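Aminotransferase, class I and II (Erwinia tasmaniensis, PDB 5Z0Q) belongs to the class I and II aminotransferases and carries pyridoxal-5'-phosphate in an assembly of two protein chains. Local coordinates at residues Tyr30-Ile40 and Glu345-Ser353; Gly136-Leu144 and Leu155-Glu166. All blocks are in the same frame, centred on the assembly; numbering follows the deposited sequence.

Contact 1 (Tyr30-Ile40 and Glu345-Ser353)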
loop_
_atom_site.group_PDB
_atom_site.type_symbol
_atom_site.label_atom_id
_atom_site.label_comp_id
_atom_site.label_asym_id
_atom_site.label_seq_id
_atom_site.Cartn_x
_atom_site.Cartn_y
_atom_site.Cartn_z
ATOM N N TYR A 30 -13.431 21.161 4.031
ATOM C CA TYR A 30 -14.008 22.444 4.437
ATOM C C TYR A 30 -13.280 22.995 5.657
ATOM O O TYR A 30 -13.889 23.315 6.678
ATOM C CB TYR A 30 -15.499 22.282 4.712
ATOM C CG TYR A 30 -16.255 21.562 3.615
ATOM C CD1 TYR A 30 -16.604 22.215 2.440
ATOM C CD2 TYR A 30 -16.626 20.231 3.759
ATOM C CE1 TYR A 30 -17.296 21.562 1.437
ATOM C CE2 TYR A 30 -17.319 19.570 2.762
ATOM C CZ TYR A 30 -17.651 20.240 1.604
ATOM O OH TYR A 30 -18.342 19.587 0.608
ATOM N N ALA A 31 -11.953 23.112 5.543
ATOM C CA ALA A 31 -11.104 23.382 6.701
ATOM C C ALA A 31 -11.494 24.681 7.396
ATOM O O ALA A 31 -11.875 24.684 8.573
ATOM C CB ALA A 31 -9.637 23.422 6.273
ATOM N N ASP A 32 -11.397 25.803 6.684
ATOM C CA ASP A 32 -11.642 27.119 7.260
ATOM C C ASP A 32 -12.982 27.698 6.815
ATOM O O ASP A 32 -13.127 28.916 6.683
ATOM C CB ASP A 32 -10.499 28.070 6.909
ATOM C CG ASP A 32 -9.151 27.556 7.381
ATOM O OD1 ASP A 32 -9.085 26.989 8.493
ATOM O OD2 ASP A 32 -8.158 27.711 6.639
ATOM N N ARG A 33 -13.968 26.836 6.584
ATOM C CA ARG A 33 -15.310 27.255 6.211
ATOM C C ARG A 33 -16.324 26.663 7.179
ATOM O O ARG A 33 -16.121 25.577 7.732
ATOM C CB ARG A 33 -15.651 26.834 4.776
ATOM C CG ARG A 33 -14.935 27.645 3.710
ATOM C CD ARG A 33 -15.393 27.250 2.315
ATOM N NE ARG A 33 -14.870 25.948 1.912
ATOM C CZ ARG A 33 -15.202 25.329 0.784
ATOM N NH1 ARG A 33 -16.062 25.892 -0.055
ATOM N NH2 ARG A 33 -14.675 24.147 0.495
ATOM N N ASP A 34 -17.422 27.392 7.382
ATOM C CA ASP A 34 -18.482 26.969 8.298
ATOM C C ASP A 34 -19.400 25.977 7.581
ATOM O O ASP A 34 -20.562 26.249 7.271
ATOM C CB ASP A 34 -19.252 28.177 8.817
ATOM C CG ASP A 34 -20.240 27.815 9.913
ATOM O OD1 ASP A 34 -20.222 26.656 10.380
ATOM O OD2 ASP A 34 -21.037 28.691 10.309
ATOM N N ILE A 35 -18.846 24.796 7.314
ATOM C CA ILE A 35 -19.558 23.714 6.645
ATOM C C ILE A 35 -19.284 22.424 7.406
ATOM O O ILE A 35 -18.128 22.114 7.712
ATOM C CB ILE A 35 -19.139 23.574 5.168
ATOM C CG1 ILE A 35 -19.342 24.893 4.420
ATOM C CG2 ILE A 35 -19.924 22.463 4.494
ATOM C CD1 ILE A 35 -18.925 24.842 2.967
ATOM N N LEU A 36 -20.342 21.678 7.707
ATOM C CA LEU A 36 -20.200 20.438 8.464
ATOM C C LEU A 36 -19.760 19.308 7.541
ATOM O O LEU A 36 -20.470 18.997 6.578
ATOM C CB LEU A 36 -21.513 20.076 9.146
ATOM C CG LEU A 36 -22.083 21.105 10.122
ATOM C CD1 LEU A 36 -23.333 20.563 10.801
ATOM C CD2 LEU A 36 -21.041 21.511 11.155
ATOM N N PRO A 37 -18.611 18.673 7.789
ATOM C CA PRO A 37 -18.178 17.562 6.929
ATOM C C PRO A 37 -18.992 16.300 7.162
ATOM O O PRO A 37 -18.902 15.680 8.226
ATOM C CB PRO A 37 -16.709 17.357 7.327
ATOM C CG PRO A 37 -16.336 18.565 8.146
ATOM C CD PRO A 37 -17.598 19.013 8.799
ATOM N N LEU A 38 -19.792 15.910 6.173
ATOM C CA LEU A 38 -20.627 14.715 6.260
ATOM C C LEU A 38 -20.566 13.940 4.954
ATOM O O LEU A 38 -21.585 13.451 4.452
ATOM C CB LEU A 38 -22.072 15.076 6.602
ATOM C CG LEU A 38 -22.303 15.924 7.854
ATOM C CD1 LEU A 38 -23.681 16.556 7.815
ATOM C CD2 LEU A 38 -22.131 15.089 9.112
ATOM N N TRP A 39 -19.365 13.810 4.383
ATOM C CA TRP A 39 -19.211 13.279 3.032
ATOM C C TRP A 39 -18.448 11.959 3.020
ATOM O O TRP A 39 -19.067 10.910 2.828
ATOM C CB TRP A 39 -18.552 14.331 2.132
ATOM C CG TRP A 39 -17.206 14.813 2.603
ATOM C CD1 TRP A 39 -16.938 15.534 3.732
ATOM C CD2 TRP A 39 -15.947 14.615 1.946
ATOM N NE1 TRP A 39 -15.591 15.787 3.822
ATOM C CE2 TRP A 39 -14.961 15.235 2.737
ATOM C CE3 TRP A 39 -15.559 13.970 0.769
ATOM C CZ2 TRP A 39 -13.613 15.230 2.389
ATOM C CZ3 TRP A 39 -14.221 13.967 0.424
ATOM C CH2 TRP A 39 -13.264 14.593 1.231
ATOM N N ILE A 40 -17.129 11.969 3.221
ATOM C CA ILE A 40 -16.329 10.768 3.013
ATOM C C ILE A 40 -16.723 9.694 4.022
ATOM O O ILE A 40 -17.105 9.982 5.166
ATOM C CB ILE A 40 -14.826 11.102 3.086
ATOM C CG1 ILE A 40 -13.990 9.978 2.471
ATOM C CG2 ILE A 40 -14.393 11.375 4.516
ATOM C CD1 ILE A 40 -12.520 10.323 2.328
ATOM N N GLU A 345 -23.964 22.935 0.369
ATOM C CA GLU A 345 -22.692 23.487 0.824
ATOM C C GLU A 345 -22.832 24.957 1.197
ATOM O O GLU A 345 -22.254 25.408 2.192
ATOM C CB GLU A 345 -21.620 23.304 -0.248
ATOM C CG GLU A 345 -21.099 21.886 -0.364
ATOM C CD GLU A 345 -19.972 21.763 -1.368
ATOM O OE1 GLU A 345 -19.928 22.577 -2.315
ATOM O OE2 GLU A 345 -19.126 20.857 -1.204
ATOM N N LYS A 346 -23.601 25.718 0.415
ATOM C CA LYS A 346 -23.850 27.117 0.739
ATOM C C LYS A 346 -24.770 27.288 1.939
ATOM O O LYS A 346 -24.995 28.427 2.363
ATOM C CB LYS A 346 -24.428 27.840 -0.477
ATOM C CG LYS A 346 -23.428 28.017 -1.607
ATOM C CD LYS A 346 -22.202 28.791 -1.135
ATOM C CE LYS A 346 -21.139 28.879 -2.222
ATOM N NZ LYS A 346 -20.596 27.539 -2.581
ATOM N N HIS A 347 -25.304 26.197 2.489
ATOM C CA HIS A 347 -26.070 26.223 3.728
ATOM C C HIS A 347 -25.358 25.445 4.830
ATOM O O HIS A 347 -26.001 24.866 5.708
ATOM C CB HIS A 347 -27.480 25.679 3.507
ATOM C CG HIS A 347 -28.321 26.530 2.605
ATOM N ND1 HIS A 347 -29.156 27.519 3.081
ATOM C CD2 HIS A 347 -28.454 26.541 1.258
ATOM C CE1 HIS A 347 -29.768 28.101 2.066
ATOM N NE2 HIS A 347 -29.359 27.528 0.948
ATOM N N GLY A 348 -24.028 25.416 4.783
ATOM C CA GLY A 348 -23.237 24.815 5.841
ATOM C C GLY A 348 -23.361 23.314 5.973
ATOM O O GLY A 348 -23.292 22.792 7.091
ATOM N N LEU A 349 -23.538 22.601 4.864
ATOM C CA LEU A 349 -23.692 21.151 4.880
ATOM C C LEU A 349 -22.820 20.555 3.787
ATOM O O LEU A 349 -23.042 20.820 2.602
ATOM C CB LEU A 349 -25.156 20.752 4.685
ATOM C CG LEU A 349 -26.096 21.179 5.814
ATOM C CD1 LEU A 349 -27.541 21.189 5.344
ATOM C CD2 LEU A 349 -25.929 20.266 7.021
ATOM N N GLY A 350 -21.835 19.753 4.184
ATOM C CA GLY A 350 -20.922 19.147 3.235
ATOM C C GLY A 350 -21.201 17.681 2.979
ATOM O O GLY A 350 -20.671 16.808 3.674
ATOM N N PHE A 351 -22.033 17.401 1.981
ATOM C CA PHE A 351 -22.409 16.041 1.628
ATOM C C PHE A 351 -21.526 15.518 0.502
ATOM O O PHE A 351 -20.820 16.268 -0.175
ATOM C CB PHE A 351 -23.882 15.982 1.208
ATOM C CG PHE A 351 -24.841 16.360 2.296
ATOM C CD1 PHE A 351 -24.536 16.113 3.625
ATOM C CD2 PHE A 351 -26.050 16.962 1.989
ATOM C CE1 PHE A 351 -25.422 16.462 4.630
ATOM C CE2 PHE A 351 -26.941 17.313 2.987
ATOM C CZ PHE A 351 -26.626 17.063 4.310
ATOM N N SER A 352 -21.575 14.201 0.309
ATOM C CA SER A 352 -20.960 13.579 -0.856
ATOM C C SER A 352 -21.878 13.769 -2.056
ATOM O O SER A 352 -23.040 13.349 -2.027
ATOM C CB SER A 352 -20.699 12.095 -0.605
ATOM O OG SER A 352 -19.500 11.900 0.124
ATOM N N SER A 353 -21.363 14.411 -3.102
ATOM C CA SER A 353 -22.160 14.649 -4.296
ATOM C C SER A 353 -22.514 13.331 -4.971
ATOM O O SER A 353 -21.653 12.466 -5.166
ATOM C CB SER A 353 -21.399 15.551 -5.266
ATOM O OG SER A 353 -22.154 15.775 -6.444
#

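Contact 2 (Gly136-Leu144 and Leu155-Glu166)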
loop_
_atom_site.group_PDB
_atom_site.type_symbol
_atom_site.label_atom_id
_atom_site.label_comp_id
_atom_site.label_asym_id
_atom_site.label_seq_id
_atom_site.Cartn_x
_atom_site.Cartn_y
_atom_site.Cartn_z
ATOM N N GLY A 136 -9.137 0.705 -19.569
ATOM C CA GLY A 136 -9.535 0.614 -20.961
ATOM C C GLY A 136 -10.671 -0.348 -21.222
ATOM O O GLY A 136 -10.735 -0.943 -22.301
ATOM N N ARG A 137 -11.574 -0.515 -20.260
ATOM C CA ARG A 137 -12.706 -1.423 -20.381
ATOM C C ARG A 137 -14.000 -0.622 -20.386
ATOM O O ARG A 137 -14.201 0.244 -19.528
ATOM C CB ARG A 137 -12.726 -2.432 -19.230
ATOM C CG ARG A 137 -11.402 -3.127 -18.969
ATOM C CD ARG A 137 -10.944 -3.924 -20.175
ATOM N NE ARG A 137 -10.039 -5.006 -19.796
ATOM C CZ ARG A 137 -8.726 -4.864 -19.635
ATOM N NH1 ARG A 137 -8.154 -3.681 -19.817
ATOM N NH2 ARG A 137 -7.985 -5.906 -19.288
ATOM N N GLN A 138 -14.873 -0.910 -21.349
ATOM C CA GLN A 138 -16.195 -0.304 -21.345
ATOM C C GLN A 138 -17.052 -0.947 -20.258
ATOM O O GLN A 138 -16.835 -2.095 -19.862
ATOM C CB GLN A 138 -16.863 -0.444 -22.715
ATOM C CG GLN A 138 -17.241 -1.865 -23.118
ATOM C CD GLN A 138 -16.066 -2.682 -23.637
ATOM O OE1 GLN A 138 -14.950 -2.596 -23.121
ATOM N NE2 GLN A 138 -16.315 -3.483 -24.669
ATOM N N HIS A 139 -18.026 -0.188 -19.762
ATOM C CA HIS A 139 -18.793 -0.582 -18.588
ATOM C C HIS A 139 -20.283 -0.514 -18.892
ATOM O O HIS A 139 -20.756 0.465 -19.479
ATOM C CB HIS A 139 -18.455 0.315 -17.391
ATOM C CG HIS A 139 -19.065 -0.138 -16.103
ATOM N ND1 HIS A 139 -18.675 -1.292 -15.460
ATOM C CD2 HIS A 139 -20.037 0.412 -15.335
ATOM C CE1 HIS A 139 -19.381 -1.436 -14.352
ATOM N NE2 HIS A 139 -20.214 -0.417 -14.253
ATOM N N LEU A 140 -21.013 -1.551 -18.488
ATOM C CA LEU A 140 -22.461 -1.611 -18.628
ATOM C C LEU A 140 -23.100 -1.407 -17.261
ATOM O O LEU A 140 -22.764 -2.111 -16.303
ATOM C CB LEU A 140 -22.901 -2.950 -19.223
ATOM C CG LEU A 140 -24.411 -3.160 -19.370
ATOM C CD1 LEU A 140 -25.005 -2.137 -20.323
ATOM C CD2 LEU A 140 -24.720 -4.573 -19.839
ATOM N N SER A 141 -24.019 -0.451 -17.175
ATOM C CA SER A 141 -24.645 -0.068 -15.916
ATOM C C SER A 141 -26.126 -0.416 -15.945
ATOM O O SER A 141 -26.823 -0.104 -16.917
ATOM C CB SER A 141 -24.459 1.427 -15.650
ATOM O OG SER A 141 -23.094 1.793 -15.736
ATOM N N ALA A 142 -26.600 -1.057 -14.881
ATOM C CA ALA A 142 -28.010 -1.380 -14.705
ATOM C C ALA A 142 -28.562 -0.522 -13.576
ATOM O O ALA A 142 -28.067 -0.586 -12.445
ATOM C CB ALA A 142 -28.202 -2.866 -14.400
ATOM N N ALA A 143 -29.581 0.275 -13.882
ATOM C CA ALA A 143 -30.096 1.234 -12.917
ATOM C C ALA A 143 -30.811 0.532 -11.770
ATOM O O ALA A 143 -31.592 -0.401 -11.978
ATOM C CB ALA A 143 -31.046 2.216 -13.600
ATOM N N LEU A 144 -30.531 0.985 -10.550
ATOM C CA LEU A 144 -31.279 0.520 -9.391
ATOM C C LEU A 144 -32.664 1.149 -9.381
ATOM O O LEU A 144 -32.823 2.342 -9.655
ATOM C CB LEU A 144 -30.539 0.866 -8.099
ATOM C CG LEU A 144 -29.220 0.141 -7.838
ATOM C CD1 LEU A 144 -28.644 0.556 -6.495
ATOM C CD2 LEU A 144 -29.424 -1.363 -7.891
ATOM N N LEU A 155 -30.914 -7.242 -12.679
ATOM C CA LEU A 155 -30.007 -7.481 -13.798
ATOM C C LEU A 155 -30.692 -8.235 -14.931
ATOM O O LEU A 155 -30.301 -8.091 -16.094
ATOM C CB LEU A 155 -28.775 -8.253 -13.322
ATOM C CG LEU A 155 -27.772 -7.501 -12.444
ATOM C CD1 LEU A 155 -26.799 -8.472 -11.792
ATOM C CD2 LEU A 155 -27.022 -6.456 -13.260
ATOM N N ASP A 156 -31.712 -9.035 -14.614
ATOM C CA ASP A 156 -32.387 -9.817 -15.644
ATOM C C ASP A 156 -33.174 -8.931 -16.599
ATOM O O ASP A 156 -33.394 -9.310 -17.755
ATOM C CB ASP A 156 -33.307 -10.850 -14.994
ATOM C CG ASP A 156 -32.638 -11.585 -13.847
ATOM O OD1 ASP A 156 -32.455 -10.969 -12.775
ATOM O OD2 ASP A 156 -32.291 -12.774 -14.018
ATOM N N SER A 157 -33.603 -7.754 -16.146
ATOM C CA SER A 157 -34.309 -6.810 -17.003
ATOM C C SER A 157 -33.373 -6.020 -17.910
ATOM O O SER A 157 -33.829 -5.104 -18.602
ATOM C CB SER A 157 -35.144 -5.848 -16.154
ATOM O OG SER A 157 -34.317 -4.990 -15.388
ATOM N N HIS A 158 -32.078 -6.350 -17.919
ATOM C CA HIS A 158 -31.109 -5.710 -18.801
ATOM C C HIS A 158 -30.456 -6.712 -19.747
ATOM O O HIS A 158 -29.340 -6.478 -20.221
ATOM C CB HIS A 158 -30.042 -4.974 -17.988
ATOM C CG HIS A 158 -30.562 -3.781 -17.247
ATOM N ND1 HIS A 158 -31.398 -3.888 -16.156
ATOM C CD2 HIS A 158 -30.369 -2.456 -17.445
ATOM C CE1 HIS A 158 -31.695 -2.680 -15.713
ATOM N NE2 HIS A 158 -31.083 -1.793 -16.477
ATOM N N GLU A 159 -31.135 -7.827 -20.030
ATOM C CA GLU A 159 -30.578 -8.844 -20.918
ATOM C C GLU A 159 -30.302 -8.278 -22.306
ATOM O O GLU A 159 -29.189 -8.400 -22.831
ATOM C CB GLU A 159 -31.532 -10.034 -21.013
ATOM C CG GLU A 159 -31.570 -10.921 -19.782
ATOM C CD GLU A 159 -30.573 -12.057 -19.856
ATOM O OE1 GLU A 159 -30.001 -12.274 -20.946
ATOM O OE2 GLU A 159 -30.364 -12.736 -18.829
ATOM N N ASP A 160 -31.312 -7.653 -22.915
ATOM C CA ASP A 160 -31.189 -7.184 -24.291
ATOM C C ASP A 160 -30.244 -5.997 -24.425
ATOM O O ASP A 160 -29.799 -5.699 -25.540
ATOM C CB ASP A 160 -32.572 -6.826 -24.837
ATOM C CG ASP A 160 -33.537 -7.995 -24.775
ATOM O OD1 ASP A 160 -33.198 -9.076 -25.302
ATOM O OD2 ASP A 160 -34.627 -7.839 -24.186
ATOM N N ARG A 161 -29.927 -5.313 -23.326
ATOM C CA ARG A 161 -28.944 -4.239 -23.366
ATOM C C ARG A 161 -27.511 -4.751 -23.404
ATOM O O ARG A 161 -26.587 -3.944 -23.548
ATOM C CB ARG A 161 -29.120 -3.308 -22.163
ATOM C CG ARG A 161 -30.087 -2.160 -22.401
ATOM C CD ARG A 161 -30.238 -1.295 -21.159
ATOM N NE ARG A 161 -28.948 -0.872 -20.619
ATOM C CZ ARG A 161 -28.280 0.201 -21.030
ATOM N NH1 ARG A 161 -28.773 0.966 -21.995
ATOM N NH2 ARG A 161 -27.114 0.508 -20.477
ATOM N N MET A 162 -27.306 -6.059 -23.284
ATOM C CA MET A 162 -25.967 -6.623 -23.286
ATOM C C MET A 162 -25.477 -6.839 -24.716
ATOM O O MET A 162 -26.233 -6.746 -25.687
ATOM C CB MET A 162 -25.941 -7.929 -22.497
ATOM C CG MET A 162 -26.445 -7.781 -21.071
ATOM S SD MET A 162 -26.349 -9.302 -20.113
ATOM C CE MET A 162 -24.581 -9.458 -19.877
ATOM N N SER A 163 -24.181 -7.131 -24.839
ATOM C CA SER A 163 -23.543 -7.255 -26.141
ATOM C C SER A 163 -22.745 -8.539 -26.314
ATOM O O SER A 163 -22.177 -8.750 -27.390
ATOM C CB SER A 163 -22.618 -6.055 -26.394
ATOM O OG SER A 163 -23.307 -4.830 -26.211
ATOM N N GLY A 164 -22.685 -9.399 -25.298
ATOM C CA GLY A 164 -21.876 -10.595 -25.345
ATOM C C GLY A 164 -20.434 -10.402 -24.924
ATOM O O GLY A 164 -19.760 -11.389 -24.606
ATOM N N ASN A 165 -19.940 -9.164 -24.916
ATOM C CA ASN A 165 -18.584 -8.875 -24.468
ATOM C C ASN A 165 -18.441 -8.887 -22.952
ATOM O O ASN A 165 -17.313 -8.842 -22.455
ATOM C CB ASN A 165 -18.129 -7.513 -25.002
ATOM C CG ASN A 165 -17.866 -7.528 -26.494
ATOM O OD1 ASN A 165 -18.330 -8.414 -27.211
ATOM N ND2 ASN A 165 -17.114 -6.542 -26.970
ATOM N N GLU A 166 -19.544 -8.945 -22.214
ATOM C CA GLU A 166 -19.484 -8.858 -20.762
ATOM C C GLU A 166 -18.737 -10.054 -20.185
ATOM O O GLU A 166 -18.834 -11.172 -20.697
ATOM C CB GLU A 166 -20.897 -8.776 -20.182
ATOM C CG GLU A 166 -21.658 -7.496 -20.542
ATOM C CD GLU A 166 -22.086 -7.433 -21.998
ATOM O OE1 GLU A 166 -21.720 -6.457 -22.687
ATOM O OE2 GLU A 166 -22.782 -8.365 -22.454
#

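Contact 1 (Tyr30-Ile40 and Glu345-Ser353)
I35 lies against G350 where two parallel strands, 36-38 and 349-353, pair at one border of a five-stranded mixed sheet, in what is probably the small domain of a fold type I PLP-dependent enzyme. The ladder starts with L36 N bonding to G348 O at 3.2 Å. Two more bonds continue it: G350 N to L36 O, 2.9 Å, and L38 N to G350 O, 2.8 Å. G350 is the residue most covered by the partner segment. Its CA comes within 3.7 Å of Y30 CE2, and I35 CG2, anti to its own backbone N, sits 3.8 Å above the centre of the Y30 ring while also touching the G350 backbone. The carboxylate of E345 meets the same ring at its edge, the planes nearly perpendicular; the modelled bond from Y30 OH to E345 OE2 is so short that its length is doubtful. Upstream, G348 closes a Schellman motif that ends helix 340-345 and turns the chain into its strand.

The solvent side is looser. I35 CD1 lies over one face of the R33 guanidinium, toward its rim, and R33 NH1 stays 5.6 Å from E345 OE1, too far for a salt bridge. Exposed D34 instead turns its OD1 to R380 of helix 371-385, which also binds G348 O. By contrast, the face carrying L36, L38 and L349 is packed, covered by that same helix. Here L38 and F351 run side by side, L38 CD1 meeting the ring edge at F351 CE1, 3.6 Å away.

Contact 2 (Gly136-Leu144 and Leu155-Glu166)
A142 sets its methyl squarely on the imidazole of H158: CB is 3.6 Å from the ring centroid and only 3° off the ring normal, a clear CH-pi contact. With chi1 at -68°, the H158 ring swings beside its own backbone N and reaches the strand; its ND1 is tied to D154 O, which helps fix the rotation of the ring. From another direction L155 CD2 comes up to A142 CB at 3.9 Å. In L140, chi1 carries CG toward the loop, trans to the backbone N, and chi2 (62°) sets where the two methyls point. CD2 meets M162 CG at 3.8 Å, the side chains crossing at about a right angle, and a bend at chi3 (51°) brings R161 NH2 near L140 CD1 and 3.6 Å from S141 O. Beyond M162, the E166 carboxylate holds the backbone at S163 and G164, OE2 accepting both N-H groups from opposite faces of its plane. L155 and M162 also lean on F193 of helix 184-197. The whole is a connecting loop packed over strand 139-146, near the border of the eight-stranded mixed sheet, probably the centre of the large, PLP-binding domain of a fold type I enzyme.

Both contacts lie near the border of a sheet, but of different ones: the five-stranded sheet for contact 1, the eight-stranded sheet for contact 2. Their centres are 35 Å apart and they do not touch. Contact 1 is partly buried and joins segments 305 residues apart at their closest ends, and contact 2, whose own segments are only 11 residues apart, lies within the loop it closes. The chemistry follows place. Strand meets strand in contact 1, chiefly through backbone hydrogen bonds; strand meets loop in contact 2, a surface contact carried by methyl, imidazole and aliphatic packing. In contact 1 the I40 side chain lies about 7 Å from a bound pyridoxal-5'-phosphate.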